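PDB 4UT1: flagellar hook-associated protein from Burkholderia pseudomallei, which probably serves as a structural junction protein of the bacterial flagellum, linking the hook to the filament. Local coordinates for residues Q168-V173 with S258-V263; N319-L324 with L575-L580; L373-A378 with S414-G419. All blocks are in the same frame, centred on the assembly; numbering follows the deposited sequence.

Contact 1 of 3, residues Q168-V173 with S258-V263; sequences QLTDTV and SELTIV. With EDO (1,2-ethanediol), chain M; EDO (1,2-ethanediol), chain O.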
loop_
_atom_site.group_PDB
_atom_site.type_symbol
_atom_site.label_atom_id
_atom_site.label_comp_id
_atom_site.label_asym_id
_atom_site.label_seq_id
_atom_site.Cartn_x
_atom_site.Cartn_y
_atom_site.Cartn_z
ATOM N N GLN A 168 -10.152 21.874 -8.143
ATOM C CA GLN A 168 -11.520 22.150 -7.719
ATOM C C GLN A 168 -11.580 22.819 -6.353
ATOM O O GLN A 168 -12.431 23.695 -6.124
ATOM C CB GLN A 168 -12.345 20.868 -7.716
ATOM C CG GLN A 168 -12.693 20.403 -9.133
ATOM C CD GLN A 168 -13.499 19.128 -9.145
ATOM O OE1 GLN A 168 -13.071 18.124 -9.707
ATOM N NE2 GLN A 168 -14.672 19.157 -8.536
ATOM N N LEU A 169 -10.680 22.427 -5.453
ATOM C CA LEU A 169 -10.544 23.128 -4.176
ATOM C C LEU A 169 -10.258 24.610 -4.407
ATOM O O LEU A 169 -10.901 25.469 -3.815
ATOM C CB LEU A 169 -9.438 22.507 -3.310
ATOM C CG LEU A 169 -9.746 21.118 -2.749
ATOM C CD1 LEU A 169 -8.536 20.528 -2.065
ATOM C CD2 LEU A 169 -10.938 21.172 -1.784
ATOM N N THR A 170 -9.301 24.918 -5.270
ATOM C CA THR A 170 -8.971 26.323 -5.534
ATOM C C THR A 170 -10.136 27.074 -6.176
ATOM O O THR A 170 -10.457 28.205 -5.780
ATOM C CB THR A 170 -7.725 26.444 -6.438
ATOM O OG1 THR A 170 -6.607 25.859 -5.768
ATOM C CG2 THR A 170 -7.416 27.911 -6.759
ATOM N N ASP A 171 -10.782 26.451 -7.157
ATOM C CA ASP A 171 -11.934 27.080 -7.797
ATOM C C ASP A 171 -13.026 27.319 -6.781
ATOM O O ASP A 171 -13.673 28.369 -6.799
ATOM C CB ASP A 171 -12.477 26.232 -8.943
ATOM C CG ASP A 171 -11.605 26.302 -10.170
ATOM O OD1 ASP A 171 -10.710 27.170 -10.195
ATOM O OD2 ASP A 171 -11.816 25.498 -11.105
ATOM N N THR A 172 -13.197 26.360 -5.873
ATOM C CA THR A 172 -14.241 26.454 -4.871
ATOM C C THR A 172 -13.952 27.636 -3.942
ATOM O O THR A 172 -14.858 28.403 -3.598
ATOM C CB THR A 172 -14.367 25.164 -4.058
ATOM O OG1 THR A 172 -14.732 24.086 -4.930
ATOM C CG2 THR A 172 -15.435 25.310 -2.979
ATOM N N VAL A 173 -12.683 27.799 -3.579
ATOM C CA VAL A 173 -12.275 28.892 -2.697
ATOM C C VAL A 173 -12.436 30.251 -3.384
ATOM O O VAL A 173 -12.848 31.218 -2.751
ATOM C CB VAL A 173 -10.825 28.714 -2.216
ATOM C CG1 VAL A 173 -10.249 30.028 -1.719
ATOM C CG2 VAL A 173 -10.780 27.681 -1.102
ATOM N N SER A 258 1.636 17.350 -2.249
ATOM C CA SER A 258 0.890 17.005 -3.458
ATOM C C SER A 258 -0.600 17.344 -3.307
ATOM O O SER A 258 -1.361 17.314 -4.279
ATOM C CB SER A 258 1.071 15.510 -3.793
ATOM O OG SER A 258 0.260 14.688 -2.972
ATOM N N GLU A 259 -1.012 17.673 -2.087
ATOM C CA GLU A 259 -2.409 17.963 -1.814
ATOM C C GLU A 259 -2.579 19.360 -1.236
ATOM O O GLU A 259 -1.885 19.741 -0.294
ATOM C CB GLU A 259 -3.000 16.934 -0.860
ATOM C CG GLU A 259 -2.935 15.515 -1.444
ATOM C CD GLU A 259 -3.677 14.481 -0.628
ATOM O OE1 GLU A 259 -3.962 14.728 0.571
ATOM O OE2 GLU A 259 -3.979 13.407 -1.204
ATOM N N LEU A 260 -3.505 20.116 -1.812
ATOM C CA LEU A 260 -3.828 21.435 -1.291
ATOM C C LEU A 260 -4.760 21.359 -0.100
ATOM O O LEU A 260 -5.606 20.467 -0.007
ATOM C CB LEU A 260 -4.476 22.308 -2.374
ATOM C CG LEU A 260 -3.681 22.516 -3.653
ATOM C CD1 LEU A 260 -4.423 23.498 -4.562
ATOM C CD2 LEU A 260 -2.276 22.997 -3.349
ATOM N N THR A 261 -4.619 22.327 0.801
ATOM C CA THR A 261 -5.492 22.413 1.951
ATOM C C THR A 261 -6.047 23.837 1.981
ATOM O O THR A 261 -5.590 24.698 1.227
ATOM C CB THR A 261 -4.747 22.068 3.259
ATOM O OG1 THR A 261 -5.670 22.061 4.354
ATOM C CG2 THR A 261 -3.640 23.079 3.535
ATOM N N ILE A 262 -7.049 24.074 2.818
ATOM C CA ILE A 262 -7.656 25.398 2.918
ATOM C C ILE A 262 -7.073 26.178 4.100
ATOM O O ILE A 262 -6.844 25.624 5.179
ATOM C CB ILE A 262 -9.178 25.294 3.080
ATOM C CG1 ILE A 262 -9.755 24.300 2.063
ATOM C CG2 ILE A 262 -9.823 26.661 2.959
ATOM C CD1 ILE A 262 -9.466 24.661 0.634
ATOM N N VAL A 263 -6.815 27.463 3.891
ATOM C CA VAL A 263 -6.344 28.311 4.963
ATOM C C VAL A 263 -7.135 29.598 4.958
ATOM O O VAL A 263 -7.764 29.959 3.950
ATOM C CB VAL A 263 -4.833 28.639 4.836
ATOM C CG1 VAL A 263 -4.013 27.359 4.793
ATOM C CG2 VAL A 263 -4.559 29.496 3.600
HETATM C C1 EDO M . -16.635 25.288 -7.738
HETATM O O1 EDO M . -16.853 24.325 -6.698
HETATM C C2 EDO M . -16.219 24.579 -9.019
HETATM O O2 EDO M . -15.259 23.555 -8.724
HETATM C C1 EDO O . -4.322 21.651 8.641
HETATM O O1 EDO O . -2.903 21.470 8.621
HETATM C C2 EDO O . -4.875 21.241 7.284
HETATM O O2 EDO O . -5.417 22.397 6.626
#

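Contact 2 of 3, residues N319-L324 with L575-L580; sequences NAQNAL and LALSQL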
loop_
_atom_site.group_PDB
_atom_site.type_symbol
_atom_site.label_atom_id
_atom_site.label_comp_id
_atom_site.label_asym_id
_atom_site.label_seq_id
_atom_site.Cartn_x
_atom_site.Cartn_y
_atom_site.Cartn_z
ATOM N N ASN A 319 10.367 -11.237 -6.944
ATOM C CA ASN A 319 11.799 -11.025 -6.793
ATOM C C ASN A 319 12.414 -12.052 -5.849
ATOM O O ASN A 319 13.479 -12.590 -6.131
ATOM C CB ASN A 319 12.102 -9.608 -6.282
ATOM C CG ASN A 319 11.861 -8.550 -7.341
ATOM O OD1 ASN A 319 11.734 -8.869 -8.512
ATOM N ND2 ASN A 319 11.794 -7.281 -6.926
ATOM N N ALA A 320 11.728 -12.330 -4.744
ATOM C CA ALA A 320 12.264 -13.242 -3.732
ATOM C C ALA A 320 12.327 -14.663 -4.267
ATOM O O ALA A 320 13.296 -15.399 -3.999
ATOM C CB ALA A 320 11.411 -13.199 -2.453
ATOM N N GLN A 321 11.295 -15.053 -5.010
ATOM C CA GLN A 321 11.243 -16.404 -5.572
ATOM C C GLN A 321 12.217 -16.558 -6.740
ATOM O O GLN A 321 12.816 -17.610 -6.906
ATOM C CB GLN A 321 9.819 -16.766 -6.024
ATOM C CG GLN A 321 9.605 -18.262 -6.305
ATOM C CD GLN A 321 9.904 -19.144 -5.087
ATOM O OE1 GLN A 321 9.401 -18.896 -3.996
ATOM N NE2 GLN A 321 10.726 -20.175 -5.279
ATOM N N ASN A 322 12.379 -15.525 -7.558
ATOM C CA ASN A 322 13.346 -15.631 -8.642
ATOM C C ASN A 322 14.779 -15.799 -8.117
ATOM O O ASN A 322 15.582 -16.551 -8.697
ATOM C CB ASN A 322 13.241 -14.426 -9.585
ATOM C CG ASN A 322 13.733 -14.752 -10.970
ATOM O OD1 ASN A 322 13.237 -15.691 -11.610
ATOM N ND2 ASN A 322 14.722 -14.001 -11.445
ATOM N N ALA A 323 15.071 -15.137 -6.992
ATOM C CA ALA A 323 16.362 -15.217 -6.328
ATOM C C ALA A 323 16.637 -16.616 -5.770
ATOM O O ALA A 323 17.753 -16.895 -5.353
ATOM C CB ALA A 323 16.449 -14.173 -5.201
ATOM N N LEU A 324 15.617 -17.477 -5.745
ATOM C CA LEU A 324 15.796 -18.875 -5.314
ATOM C C LEU A 324 16.034 -19.830 -6.489
ATOM O O LEU A 324 16.194 -21.027 -6.286
ATOM C CB LEU A 324 14.579 -19.360 -4.517
ATOM C CG LEU A 324 14.328 -18.658 -3.183
ATOM C CD1 LEU A 324 13.100 -19.226 -2.485
ATOM C CD2 LEU A 324 15.557 -18.772 -2.300
ATOM N N LEU A 575 7.874 -23.183 -11.736
ATOM C CA LEU A 575 6.660 -23.742 -11.154
ATOM C C LEU A 575 6.346 -23.037 -9.836
ATOM O O LEU A 575 5.196 -22.669 -9.578
ATOM C CB LEU A 575 6.790 -25.263 -10.938
ATOM C CG LEU A 575 5.561 -25.919 -10.290
ATOM C CD1 LEU A 575 4.358 -25.733 -11.177
ATOM C CD2 LEU A 575 5.776 -27.407 -10.020
ATOM N N ALA A 576 7.370 -22.842 -9.007
ATOM C CA ALA A 576 7.197 -22.159 -7.731
ATOM C C ALA A 576 6.757 -20.698 -7.955
ATOM O O ALA A 576 5.849 -20.194 -7.275
ATOM C CB ALA A 576 8.480 -22.223 -6.915
ATOM N N LEU A 577 7.394 -20.029 -8.909
ATOM C CA LEU A 577 6.993 -18.663 -9.263
ATOM C C LEU A 577 5.513 -18.606 -9.616
ATOM O O LEU A 577 4.795 -17.737 -9.120
ATOM C CB LEU A 577 7.822 -18.132 -10.436
ATOM C CG LEU A 577 9.228 -17.638 -10.113
ATOM C CD1 LEU A 577 10.090 -17.692 -11.359
ATOM C CD2 LEU A 577 9.175 -16.205 -9.536
ATOM N N SER A 578 5.068 -19.529 -10.477
ATOM C CA SER A 578 3.685 -19.558 -10.951
ATOM C C SER A 578 2.686 -19.769 -9.814
ATOM O O SER A 578 1.573 -19.254 -9.856
ATOM C CB SER A 578 3.486 -20.651 -12.015
ATOM O OG SER A 578 3.411 -21.935 -11.411
ATOM N N GLN A 579 3.081 -20.525 -8.796
ATOM C CA GLN A 579 2.173 -20.802 -7.687
ATOM C C GLN A 579 2.064 -19.642 -6.679
ATOM O O GLN A 579 1.234 -19.680 -5.769
ATOM C CB GLN A 579 2.607 -22.088 -6.980
ATOM C CG GLN A 579 2.408 -23.345 -7.838
ATOM C CD GLN A 579 3.091 -24.566 -7.230
ATOM O OE1 GLN A 579 3.937 -24.441 -6.340
ATOM N NE2 GLN A 579 2.731 -25.753 -7.714
ATOM N N LEU A 580 2.884 -18.610 -6.844
ATOM C CA LEU A 580 2.756 -17.411 -6.012
ATOM C C LEU A 580 1.376 -16.761 -6.113
ATOM O O LEU A 580 0.978 -15.987 -5.234
ATOM C CB LEU A 580 3.824 -16.384 -6.385
ATOM C CG LEU A 580 5.240 -16.782 -5.991
ATOM C CD1 LEU A 580 6.256 -15.769 -6.513
ATOM C CD2 LEU A 580 5.333 -16.912 -4.483
#

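Contact 3 of 3, residues L373-A378 with S414-G419; sequences LSYDGA and STPNAG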
loop_
_atom_site.group_PDB
_atom_site.type_symbol
_atom_site.label_atom_id
_atom_site.label_comp_id
_atom_site.label_asym_id
_atom_site.label_seq_id
_atom_site.Cartn_x
_atom_site.Cartn_y
_atom_site.Cartn_z
ATOM N N LEU A 373 4.000 9.655 11.518
ATOM C CA LEU A 373 4.810 9.382 12.713
ATOM C C LEU A 373 5.050 10.683 13.474
ATOM O O LEU A 373 5.669 11.625 12.952
ATOM C CB LEU A 373 6.151 8.754 12.349
ATOM C CG LEU A 373 6.938 8.295 13.584
ATOM C CD1 LEU A 373 6.461 6.931 13.988
ATOM C CD2 LEU A 373 8.417 8.303 13.279
ATOM N N SER A 374 4.568 10.735 14.711
ATOM C CA SER A 374 4.658 11.963 15.491
ATOM C C SER A 374 5.450 11.705 16.757
ATOM O O SER A 374 5.496 10.583 17.249
ATOM C CB SER A 374 3.266 12.503 15.827
ATOM O OG SER A 374 2.498 11.531 16.517
ATOM N N TYR A 375 6.066 12.756 17.276
ATOM C CA TYR A 375 6.900 12.618 18.462
ATOM C C TYR A 375 6.443 13.643 19.475
ATOM O O TYR A 375 6.314 14.799 19.132
ATOM C CB TYR A 375 8.375 12.814 18.101
ATOM C CG TYR A 375 9.311 12.632 19.270
ATOM C CD1 TYR A 375 9.563 11.374 19.786
ATOM C CD2 TYR A 375 9.933 13.725 19.864
ATOM C CE1 TYR A 375 10.417 11.200 20.867
ATOM C CE2 TYR A 375 10.797 13.560 20.950
ATOM C CZ TYR A 375 11.030 12.295 21.442
ATOM O OH TYR A 375 11.878 12.116 22.514
ATOM N N ASP A 376 6.192 13.230 20.717
ATOM C CA ASP A 376 5.664 14.161 21.711
ATOM C C ASP A 376 6.694 14.501 22.803
ATOM O O ASP A 376 6.341 15.059 23.837
ATOM C CB ASP A 376 4.372 13.597 22.332
ATOM C CG ASP A 376 4.618 12.396 23.245
ATOM O OD1 ASP A 376 5.772 11.943 23.385
ATOM O OD2 ASP A 376 3.632 11.888 23.818
ATOM N N GLY A 377 7.958 14.157 22.558
ATOM C CA GLY A 377 9.048 14.506 23.449
ATOM C C GLY A 377 9.448 13.342 24.326
ATOM O O GLY A 377 10.455 13.407 25.041
ATOM N N ALA A 378 8.649 12.280 24.276
ATOM C CA ALA A 378 8.937 11.063 25.027
ATOM C C ALA A 378 8.753 9.811 24.166
ATOM O O ALA A 378 9.533 8.867 24.277
ATOM C CB ALA A 378 8.062 10.984 26.269
ATOM N N SER A 414 18.002 11.759 13.883
ATOM C CA SER A 414 18.126 12.205 15.264
ATOM C C SER A 414 16.735 12.224 15.876
ATOM O O SER A 414 15.742 11.969 15.186
ATOM C CB SER A 414 18.786 13.585 15.352
ATOM O OG SER A 414 18.050 14.570 14.639
ATOM N N THR A 415 16.665 12.504 17.171
ATOM C CA THR A 415 15.389 12.658 17.859
ATOM C C THR A 415 14.758 13.996 17.464
ATOM O O THR A 415 15.414 15.038 17.532
ATOM C CB THR A 415 15.571 12.578 19.389
ATOM O OG1 THR A 415 16.288 11.381 19.717
ATOM C CG2 THR A 415 14.225 12.572 20.104
ATOM N N PRO A 416 13.485 13.968 17.030
ATOM C CA PRO A 416 12.809 15.196 16.595
ATOM C C PRO A 416 12.442 16.067 17.788
ATOM O O PRO A 416 12.692 15.663 18.917
ATOM C CB PRO A 416 11.546 14.676 15.884
ATOM C CG PRO A 416 11.772 13.216 15.673
ATOM C CD PRO A 416 12.642 12.782 16.818
ATOM N N ASN A 417 11.887 17.254 17.559
ATOM C CA ASN A 417 11.332 18.012 18.677
ATOM C C ASN A 417 9.927 17.528 18.992
ATOM O O ASN A 417 9.254 16.984 18.116
ATOM C CB ASN A 417 11.304 19.513 18.363
ATOM C CG ASN A 417 12.671 20.147 18.466
ATOM O OD1 ASN A 417 13.600 19.547 19.012
ATOM N ND2 ASN A 417 12.799 21.374 17.959
ATOM N N ALA A 418 9.484 17.713 20.229
ATOM C CA ALA A 418 8.078 17.484 20.565
ATOM C C ALA A 418 7.207 18.301 19.623
ATOM O O ALA A 418 7.480 19.477 19.392
ATOM C CB ALA A 418 7.786 17.866 22.003
ATOM N N GLY A 419 6.164 17.681 19.087
ATOM C CA GLY A 419 5.295 18.358 18.138
ATOM C C GLY A 419 5.655 18.061 16.695
ATOM O O GLY A 419 4.891 18.385 15.784
#

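Contact 1 of 3, residues Q168-V173 with S258-V263
Leu-169 of the long helix 134-193 reaches toward strand 260-265 and meets both Leu-260 and Ile-262. From its CB the chain leaves with CG anti to the carbonyl carbon (chi1 -70°), and at CG the two methyls part company. Leu-169 CD1 goes to the strand backbone and lies 3.6 Å from Leu-260 O, with the CB of Leu-260 a little further off. Leu-169 CD2 turns instead to the isoleucine and stands 4.5 Å from Ile-262 CD1, a loose apolar contact.

That Ile-262 CD1 methyl is shared, because Val-173, one helical turn further on, brings its CG2 within 3.7 Å of it. The two side chains run past each other in opposite directions, and the isoleucine tip bends back to the helix although its CB does not face it directly. At the border of the patch the Leu-260 CD1 methyl comes to 3.4 Å from Thr-170 OG1. This hydroxyl is hydrogen-bonded to Thr-250 OG1 on the adjoining strand, so its polar need is met beside the leucine. Leu-260 O, touched by Leu-169 CD1, also accepts from Arg-296 NH1.

Helix and strand run nearly in the same direction; the axes of the two segments approach to 9.1 Å at an angle of 20°. Asn-166, about a turn before Leu-169, accepts a hydrogen bond from Leu-260 N at its OD1. Helix 287-322 packs against Leu-169 through Leu-292 and Arg-296, while strand 244-252 pairs with strand 260-265 in the antiparallel sheet and adds Thr-250 beside Val-173, Leu-260 and Ile-262.

Contact 2 of 3, residues N319-L324 with L575-L580
Gln-321 starts toward Leu-577 and Ala-576 with CG anti to its backbone N (chi1 -166°) and then bends at chi2 (59°), which turns the amide toward the N-terminal end of helix 572-579. Leu-577 runs past it in the opposite direction. The glutamine aliphatic stem does much of the packing: CB lies 3.6 Å from Leu-577 CD2 and 3.7 Å from Leu-580 CD1, so CB touches methyls of two leucines that lie on the same side of it. Beyond the bend, NE2 sits 3.5 Å from the Ala-576 CB methyl, and it is hydrogen-bonded to Asn-573 OD1 one turn earlier.

The second branch of Leu-577 goes to the neighbouring residue, CD1 standing 3.7 Å from Asn-322 OD1. Both ends of that amide are bonded beyond the contact: OD1 accepts from Ala-445 N, and ND2 donates to Gly-334 O and Ala-443 O, which fixes its rotation next to the leucine.

Leu-577 and Leu-580 also touch Leu-124 and Phe-121 of helix 113-129, respectively. The arrangement is a helix-to-helix packing of the helical part of FlgK: the C-terminal end of helix 287-322 meets helix 572-579 and the turn after it, Gln-321 and Asn-322 lying against Ala-576, Leu-577 and Leu-580.

Contact 3 of 3, residues L373-A378 with S414-G419
The segments 373-378 and 414-419 are joined by one backbone hydrogen bond, from Gly-419 N to Tyr-375 O at 2.9 Å, which is supported by a CA-H...O contact from Ala-418 CA to the same oxygen.

Tyr-375 carries the side-chain part. Its CG lies anti to the backbone N (chi1 -178°), which carries the ring past Pro-416 toward Thr-415. The ring has Pro-416 CD over one face, off-centre near the rim and 4.1 Å from CG, with the two side chains crossing at about a right angle. At the ring edge lie Ala-418 N and Asn-417 O, and Pro-416 O comes to 3.5 Å from CE2. Toward the phenol end the Thr-415 CG2 methyl approaches obliquely, 3.4 Å from OH. The opposite face, near its rim, is met by Gly-377 N from the tyrosine's own turn. Ala-418 CB adds a contact of 3.6 Å with Asp-376 C.

Asp-376 OD1 accepts from Ala-378 N at 3.0 Å, a bond that makes an Asx turn; Lys-379 N is a further donor. The turn lies at the bend between strands 371-375 and 380-384, a beta hairpin of the D2-like domain, against which the connection into strand 421-425 is held by the tyrosine ring and carbonyl.

From the N terminus, helix 134-193 first carries residues 168-173, and contact 1 closes a loop of 84 residues when strand 260-265 returns to that helix. Next comes helix 287-322, whose end opens contact 2. The chain then leaves for the strand-rich part, and contact 3 forms and closes there, between a hairpin of the D2-like domain and the approach to strand 421-425, before helix 572-579 completes contact 2 after 250 intervening residues. Contact 3 is therefore enclosed by contact 2, whereas contact 1 precedes both; none cross. Contacts 1 and 2 lie on opposite sides of the chain's centre, with centres about 45 Å apart.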